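Side-chain contacts in conserved hypothetical protein (Caulobacter vibrioides, PDB 1XFJ), which probably acts as a purine nucleoside phosphorylase of the YfiH/LACC1 family, splitting inosine and methylthioadenosine with phosphate and deaminating adenosine: residues 38-42 with 43-47; 176-179 with 180-184. All coordinates share one frame; numbering follows the deposited sequence.

Contact 1: 38-42 with 43-47; sequences SLNVG and RGSQD
Asn40 meets both Ser45 and Asp47 through a single amide nitrogen, and this is the tightly packed heart of the loop. Asn40 ND2 lies 2.9 Å from Asp47 OD2, in a nearly straight bond that uses the anti lone pair of the carboxylate oxygen, and 3.3 Å from Ser45 OG. Both acceptors sit in the amide plane, one for each N-H, and the carboxylate plane is turned only 19° from the amide plane. Arg252 N and Ser32 OG also bind this buried pair, at Asn40 OD1 and Asp47 OD2 respectively. Asparagine suits the place because it donates and accepts at once: Asn40 OD1 takes Gly42 N at 3.0 Å, closing an Asx turn that runs straight into a type I beta turn from Gly42 to Ser45. Gly42 O is gripped twice, by Ser45 N at 3.1 Å and by Ser45 OG at 2.7 Å. The serine hydroxyl reaches that carbonyl because OG stands between its own backbone N and carbonyl carbon (chi1 72°). The solvent side is looser. Gly44 is exposed at the turn's outer corner, while the Arg43 side chain meets Gly42 through CB and sends its extended chain away to a salt bridge with Glu53 of helix 49-62.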
loop_
_atom_site.group_PDB
_atom_site.type_symbol
_atom_site.label_atom_id
_atom_site.label_comp_id
_atom_site.label_asym_id
_atom_site.label_seq_id
_atom_site.Cartn_x
_atom_site.Cartn_y
_atom_site.Cartn_z
ATOM N N SER A 38 8.026 16.951 -3.869
ATOM C CA SER A 38 7.484 17.046 -2.519
ATOM C C SER A 38 7.656 15.736 -1.759
ATOM O O SER A 38 8.714 15.403 -1.220
ATOM C CB SER A 38 6.010 17.447 -2.562
ATOM O OG SER A 38 5.702 18.377 -1.538
ATOM N N LEU A 39 6.517 15.024 -1.494
ATOM C CA LEU A 39 6.506 13.893 -0.562
ATOM C C LEU A 39 6.935 12.486 -0.965
ATOM O O LEU A 39 6.160 11.534 -0.855
ATOM C CB LEU A 39 5.131 13.825 0.103
ATOM C CG LEU A 39 5.102 13.302 1.541
ATOM C CD1 LEU A 39 5.881 14.244 2.451
ATOM C CD2 LEU A 39 3.655 13.198 2.005
ATOM N N ASN A 40 8.192 12.352 -1.370
ATOM C CA ASN A 40 8.741 11.061 -1.761
ATOM C C ASN A 40 9.375 10.361 -0.558
ATOM O O ASN A 40 10.301 10.890 0.060
ATOM C CB ASN A 40 9.786 11.261 -2.862
ATOM C CG ASN A 40 10.570 10.003 -3.156
ATOM O OD1 ASN A 40 10.016 8.902 -3.169
ATOM N ND2 ASN A 40 11.867 10.159 -3.412
ATOM N N VAL A 41 8.885 9.165 -0.237
ATOM C CA VAL A 41 9.405 8.417 0.907
ATOM C C VAL A 41 10.301 7.241 0.514
ATOM O O VAL A 41 10.735 6.470 1.375
ATOM C CB VAL A 41 8.252 7.876 1.793
ATOM C CG1 VAL A 41 7.420 9.032 2.334
ATOM C CG2 VAL A 41 7.381 6.917 0.993
ATOM N N GLY A 42 10.593 7.120 -0.779
ATOM C CA GLY A 42 11.422 6.028 -1.264
ATOM C C GLY A 42 12.905 6.071 -0.936
ATOM O O GLY A 42 13.684 6.758 -1.604
ATOM N N ARG A 43 13.308 5.328 0.091
ATOM C CA ARG A 43 14.713 5.282 0.481
ATOM C C ARG A 43 15.557 4.577 -0.584
ATOM O O ARG A 43 16.776 4.759 -0.651
ATOM C CB ARG A 43 14.861 4.560 1.823
ATOM C CG ARG A 43 14.582 5.440 3.028
ATOM C CD ARG A 43 14.649 4.638 4.313
ATOM N NE ARG A 43 14.686 5.496 5.493
ATOM C CZ ARG A 43 14.677 5.040 6.742
ATOM N NH1 ARG A 43 14.625 3.734 6.969
ATOM N NH2 ARG A 43 14.738 5.888 7.762
ATOM N N GLY A 44 14.899 3.783 -1.422
ATOM C CA GLY A 44 15.610 3.061 -2.463
ATOM C C GLY A 44 15.588 3.790 -3.793
ATOM O O GLY A 44 16.076 3.272 -4.799
ATOM N N SER A 45 15.022 4.993 -3.798
ATOM C CA SER A 45 14.931 5.794 -5.018
ATOM C C SER A 45 16.227 6.552 -5.274
ATOM O O SER A 45 17.173 6.465 -4.490
ATOM C CB SER A 45 13.770 6.787 -4.916
ATOM O OG SER A 45 14.067 7.830 -4.003
ATOM N N GLN A 46 16.263 7.301 -6.370
ATOM C CA GLN A 46 17.446 8.070 -6.737
ATOM C C GLN A 46 17.336 9.539 -6.330
ATOM O O GLN A 46 18.099 10.388 -6.790
ATOM C CB GLN A 46 17.697 7.928 -8.242
ATOM C CG GLN A 46 18.200 6.535 -8.622
ATOM C CD GLN A 46 18.170 6.267 -10.117
ATOM O OE1 GLN A 46 17.111 6.024 -10.697
ATOM N NE2 GLN A 46 19.335 6.314 -10.747
ATOM N N ASP A 47 16.381 9.821 -5.448
ATOM C CA ASP A 47 16.148 11.173 -4.941
ATOM C C ASP A 47 17.232 11.475 -3.904
ATOM O O ASP A 47 18.010 10.589 -3.548
ATOM C CB ASP A 47 14.760 11.219 -4.287
ATOM C CG ASP A 47 14.321 12.622 -3.897
ATOM O OD1 ASP A 47 15.016 13.601 -4.231
ATOM O OD2 ASP A 47 13.256 12.738 -3.253
#

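Contact 2: 176-179 with 180-184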
loop_
_atom_site.group_PDB
_atom_site.type_symbol
_atom_site.label_atom_id
_atom_site.label_comp_id
_atom_site.label_asym_id
_atom_site.label_seq_id
_atom_site.Cartn_x
_atom_site.Cartn_y
_atom_site.Cartn_z
ATOM N N LEU A 176 -1.018 -10.504 -22.622
ATOM C CA LEU A 176 -1.624 -11.828 -22.525
ATOM C C LEU A 176 -0.905 -12.804 -21.595
ATOM O O LEU A 176 -1.529 -13.707 -21.039
ATOM C CB LEU A 176 -1.755 -12.443 -23.922
ATOM C CG LEU A 176 -2.654 -11.688 -24.908
ATOM C CD1 LEU A 176 -2.618 -12.377 -26.263
ATOM C CD2 LEU A 176 -4.081 -11.638 -24.380
ATOM N N GLU A 177 0.403 -12.640 -21.424
ATOM C CA GLU A 177 1.138 -13.527 -20.531
ATOM C C GLU A 177 0.686 -13.231 -19.103
ATOM O O GLU A 177 0.621 -14.125 -18.259
ATOM C CB GLU A 177 2.646 -13.299 -20.663
ATOM C CG GLU A 177 3.123 -11.919 -20.226
ATOM C CD GLU A 177 2.496 -10.793 -21.030
ATOM O OE1 GLU A 177 2.614 -10.807 -22.275
ATOM O OE2 GLU A 177 1.884 -9.893 -20.414
ATOM N N PHE A 178 0.370 -11.961 -18.856
ATOM C CA PHE A 178 -0.098 -11.489 -17.554
ATOM C C PHE A 178 -1.485 -12.078 -17.314
ATOM O O PHE A 178 -1.758 -12.662 -16.264
ATOM C CB PHE A 178 -0.180 -9.960 -17.563
ATOM C CG PHE A 178 -0.504 -9.349 -16.227
ATOM C CD1 PHE A 178 0.505 -8.831 -15.420
ATOM C CD2 PHE A 178 -1.822 -9.257 -15.790
ATOM C CE1 PHE A 178 0.205 -8.223 -14.200
ATOM C CE2 PHE A 178 -2.135 -8.654 -14.575
ATOM C CZ PHE A 178 -1.116 -8.134 -13.777
ATOM N N LEU A 179 -2.358 -11.914 -18.302
ATOM C CA LEU A 179 -3.721 -12.437 -18.234
ATOM C C LEU A 179 -3.722 -13.933 -17.953
ATOM O O LEU A 179 -4.385 -14.417 -17.032
ATOM C CB LEU A 179 -4.442 -12.193 -19.562
ATOM C CG LEU A 179 -5.729 -13.010 -19.720
ATOM C CD1 LEU A 179 -6.775 -12.489 -18.749
ATOM C CD2 LEU A 179 -6.227 -12.929 -21.152
ATOM N N HIS A 180 -2.971 -14.666 -18.762
ATOM C CA HIS A 180 -2.902 -16.110 -18.626
ATOM C C HIS A 180 -2.312 -16.555 -17.295
ATOM O O HIS A 180 -2.736 -17.565 -16.735
ATOM C CB HIS A 180 -2.125 -16.688 -19.807
ATOM C CG HIS A 180 -2.790 -16.448 -21.127
ATOM N ND1 HIS A 180 -2.104 -16.454 -22.324
ATOM C CD2 HIS A 180 -4.081 -16.177 -21.438
ATOM C CE1 HIS A 180 -2.941 -16.194 -23.311
ATOM N NE2 HIS A 180 -4.148 -16.022 -22.802
ATOM N N ARG A 181 -1.349 -15.799 -16.773
ATOM C CA ARG A 181 -0.745 -16.150 -15.492
ATOM C C ARG A 181 -1.820 -16.138 -14.409
ATOM O O ARG A 181 -1.917 -17.063 -13.604
ATOM C CB ARG A 181 0.363 -15.158 -15.123
ATOM C CG ARG A 181 1.063 -15.493 -13.812
ATOM C CD ARG A 181 2.113 -14.454 -13.439
ATOM N NE ARG A 181 3.180 -14.360 -14.434
ATOM C CZ ARG A 181 3.383 -13.304 -15.216
ATOM N NH1 ARG A 181 2.593 -12.241 -15.124
ATOM N NH2 ARG A 181 4.380 -13.310 -16.091
ATOM N N PHE A 182 -2.629 -15.082 -14.389
ATOM C CA PHE A 182 -3.696 -14.972 -13.399
ATOM C C PHE A 182 -4.790 -16.014 -13.599
ATOM O O PHE A 182 -5.259 -16.621 -12.637
ATOM C CB PHE A 182 -4.322 -13.575 -13.424
ATOM C CG PHE A 182 -3.614 -12.583 -12.549
ATOM C CD1 PHE A 182 -2.386 -12.053 -12.925
ATOM C CD2 PHE A 182 -4.153 -12.225 -11.317
ATOM C CE1 PHE A 182 -1.692 -11.182 -12.086
ATOM C CE2 PHE A 182 -3.468 -11.352 -10.467
ATOM C CZ PHE A 182 -2.235 -10.833 -10.853
ATOM N N GLU A 183 -5.206 -16.217 -14.844
ATOM C CA GLU A 183 -6.257 -17.187 -15.119
ATOM C C GLU A 183 -5.841 -18.598 -14.731
ATOM O O GLU A 183 -6.657 -19.388 -14.254
ATOM C CB GLU A 183 -6.645 -17.158 -16.598
ATOM C CG GLU A 183 -7.272 -15.846 -17.043
ATOM C CD GLU A 183 -7.882 -15.931 -18.429
ATOM O OE1 GLU A 183 -7.238 -16.512 -19.326
ATOM O OE2 GLU A 183 -8.999 -15.408 -18.623
ATOM N N ALA A 184 -4.565 -18.906 -14.929
ATOM C CA ALA A 184 -4.040 -20.226 -14.611
ATOM C C ALA A 184 -3.731 -20.414 -13.128
ATOM O O ALA A 184 -4.099 -21.430 -12.537
ATOM C CB ALA A 184 -2.783 -20.493 -15.440
#
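Leu176 begins a run of i to i+4 contacts along the alpha-helix 176-185, its carbonyl oxygen taking the backbone N of His180 at 2.9 Å. The same oxygen lies over one face of the imidazole, near the rim, and Leu176 CB comes within 4.0 Å of His180 CE1. This is the exposed flank of the helix, where a polar ring is at home.

Glu177, next in line, is also exposed. Its carbonyl accepts from Arg181 N and stands over the centre of the guanidinium plane. The Glu177 carboxylate folds back to its own helix, OE2 making a weak bond to Phe178 N, and this OE2 remains 5.8 Å from Arg181 NH1; opposite charges at this separation may still attract.

Phe178 turns to the buried side, where large apolar rings fit. Its ring and that of Phe182 are nearly parallel (23°) but displaced so far that little of one covers the other; Phe182 CE1 lies over a face of the Phe178 ring, 3.5 Å from Phe178 CZ. Trp134 and Phe204 meet the Phe178 ring edge-to-face, extending the aromatic cluster. The Arg181 guanidinium, brought back by a bend at chi3 (-62°), stands almost perpendicular to the Phe178 ring, and Arg181 NH1 approaches it obliquely, 4.0 Å from Phe178 CD1.

Leu179 is buried, yet borders the polar flank: its CD2 approaches the His180 ring obliquely, nearest CD2 of that ring. Its other methyl packs across the end of the Glu183 chain, where the glutamate offers its carbons CG and CD, with Leu179 CD1 3.6 Å from Glu183 CD.

In the fold
Contact 1 comes first along the chain, in the loop between strand 20-25 and helix 49-62, and contact 2 follows much later, on helix 176-185. Their centres are about 32 Å apart and their nearest atoms about 22 Å, so neither touches the other. Both belong to the one YfiH/LACC1 family chain, but to separate parts of its fold. The 38-47 loop packs on helix 49-62 and reaches Asp249 and Arg252 near the C-terminal end; helix 176-185 packs against helix 134-139 and strands 193-195 and 201-204 of the small antiparallel sheet. One thus shapes a connecting loop by polar bonds, whereas the other joins a peripheral helix to its neighbours through aromatic packing.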